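Local coordinates for ABC sugar transporter, periplasmic sugar binding protein (Legionella pneumophila subsp. pneumophila, PDB 3ROT) that probably binds a carbohydrate in the periplasm and hands it to an ABC transporter for uptake, at residues A[136-141]-A[196-201]. Residues are numbered along the deposited sequence; the frame is centred on the assembly and turned at random.
Sequences LNPQPG and TSQALD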
# COMPACT_ATOMS: atom_id res chain seq x y z
N LEU A 136 -13.05 4.01 -12.05
CA LEU A 136 -12.16 2.92 -11.70
C LEU A 136 -12.61 2.17 -10.44
O LEU A 136 -12.64 2.73 -9.35
CB LEU A 136 -10.74 3.47 -11.51
CG LEU A 136 -10.23 4.43 -12.59
CD1 LEU A 136 -8.77 4.76 -12.32
CD2 LEU A 136 -10.37 3.80 -13.98
N ASN A 137 -12.96 0.90 -10.62
CA ASN A 137 -13.42 0.06 -9.51
C ASN A 137 -12.31 -0.91 -9.13
O ASN A 137 -11.91 -1.76 -9.93
CB ASN A 137 -14.67 -0.73 -9.91
CG ASN A 137 -15.45 -1.23 -8.69
OD1 ASN A 137 -14.87 -1.58 -7.67
ND2 ASN A 137 -16.78 -1.27 -8.81
N PRO A 138 -11.79 -0.79 -7.90
CA PRO A 138 -10.73 -1.72 -7.52
C PRO A 138 -11.26 -2.98 -6.87
O PRO A 138 -10.50 -3.92 -6.62
CB PRO A 138 -9.88 -0.89 -6.57
CG PRO A 138 -10.90 -0.08 -5.86
CD PRO A 138 -11.84 0.36 -6.98
N GLN A 139 -12.56 -3.01 -6.59
CA GLN A 139 -13.15 -4.18 -5.95
C GLN A 139 -14.55 -4.56 -6.40
O GLN A 139 -15.52 -4.32 -5.67
CB GLN A 139 -13.19 -4.00 -4.43
CG GLN A 139 -11.85 -3.93 -3.76
CD GLN A 139 -11.99 -3.70 -2.27
OE1 GLN A 139 -12.56 -4.53 -1.55
NE2 GLN A 139 -11.48 -2.57 -1.79
N PRO A 140 -14.68 -5.16 -7.59
CA PRO A 140 -16.04 -5.54 -8.00
C PRO A 140 -16.53 -6.52 -6.92
O PRO A 140 -15.74 -7.30 -6.37
CB PRO A 140 -15.80 -6.22 -9.35
CG PRO A 140 -14.65 -5.44 -9.90
CD PRO A 140 -13.72 -5.36 -8.69
N GLY A 141 -17.81 -6.48 -6.58
CA GLY A 141 -18.30 -7.37 -5.55
C GLY A 141 -18.54 -6.59 -4.27
O GLY A 141 -19.41 -6.95 -3.47
N THR A 196 -11.90 4.42 -4.65
CA THR A 196 -11.16 4.39 -3.38
C THR A 196 -9.72 4.81 -3.66
O THR A 196 -9.33 4.93 -4.83
CB THR A 196 -11.11 2.99 -2.72
OG1 THR A 196 -10.11 2.20 -3.37
CG2 THR A 196 -12.45 2.28 -2.79
N SER A 197 -8.94 5.02 -2.61
CA SER A 197 -7.55 5.43 -2.79
C SER A 197 -6.71 4.32 -3.43
O SER A 197 -5.63 4.58 -3.97
CB SER A 197 -6.95 5.86 -1.45
OG SER A 197 -6.98 4.80 -0.52
N GLN A 198 -7.20 3.08 -3.39
CA GLN A 198 -6.45 1.97 -4.00
C GLN A 198 -6.33 2.15 -5.51
O GLN A 198 -5.38 1.65 -6.13
CB GLN A 198 -7.13 0.64 -3.71
CG GLN A 198 -7.25 0.29 -2.24
CD GLN A 198 -8.28 -0.79 -2.02
OE1 GLN A 198 -9.45 -0.64 -2.40
NE2 GLN A 198 -7.85 -1.90 -1.43
N ALA A 199 -7.31 2.81 -6.11
CA ALA A 199 -7.28 3.07 -7.54
C ALA A 199 -6.44 4.33 -7.77
O ALA A 199 -5.65 4.40 -8.71
CB ALA A 199 -8.70 3.29 -8.09
N LEU A 200 -6.61 5.31 -6.89
CA LEU A 200 -5.88 6.57 -7.02
C LEU A 200 -4.35 6.50 -6.89
O LEU A 200 -3.65 7.11 -7.69
CB LEU A 200 -6.42 7.60 -6.03
CG LEU A 200 -5.82 9.01 -6.18
CD1 LEU A 200 -6.09 9.55 -7.58
CD2 LEU A 200 -6.43 9.94 -5.13
N ASP A 201 -3.82 5.77 -5.91
CA ASP A 201 -2.35 5.71 -5.75
C ASP A 201 -1.58 5.38 -7.03
O ASP A 201 -0.73 6.17 -7.46
CB ASP A 201 -1.94 4.70 -4.67
CG ASP A 201 -2.36 5.12 -3.29
OD1 ASP A 201 -2.27 6.32 -2.96
OD2 ASP A 201 -2.78 4.22 -2.52
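The CA atoms of Pro138 and Ala199 are the nearest across the two segments, 5.9 Å apart, where the end of strand 132-137 and the loop after it meet the first turn of helix 197-208. Strands 132-137 and 191-194 are parallel neighbours in the five-stranded sheet of one lobe of a periplasmic binding protein fold, so the contact joins two C-terminal strand ends on the edge where such proteins commonly hold their ligand; a glycerol, probably from the crystallisation liquor, lies about 4 Å from the Thr196 side chain, consistent with a pocket there. An Asx turn, with Gln139 N donating to Asn137 OD1, bends the chain after the strand. Thr196 is the N-cap: a chi1 of 78° turns its OG1 back toward the helix start, where it accepts from Gln198 N at 3.0 Å and donates to Gln198 OE1 at 3.1 Å. Gln139 NE2 is the second donor gripping that OE1, at 2.9 Å, in the carbonyl plane on a lone pair, though the N-H...O angle of 139° shows a bent bond. The two amide planes stand 76° apart. Nearer the strand, Ala199 CB packs on Leu136 CB at 4.0 Å. Pro138 lies between the two groups: its CD is 4.4 Å from Ala199 CB, its CG 3.5 Å from Thr196 OG1.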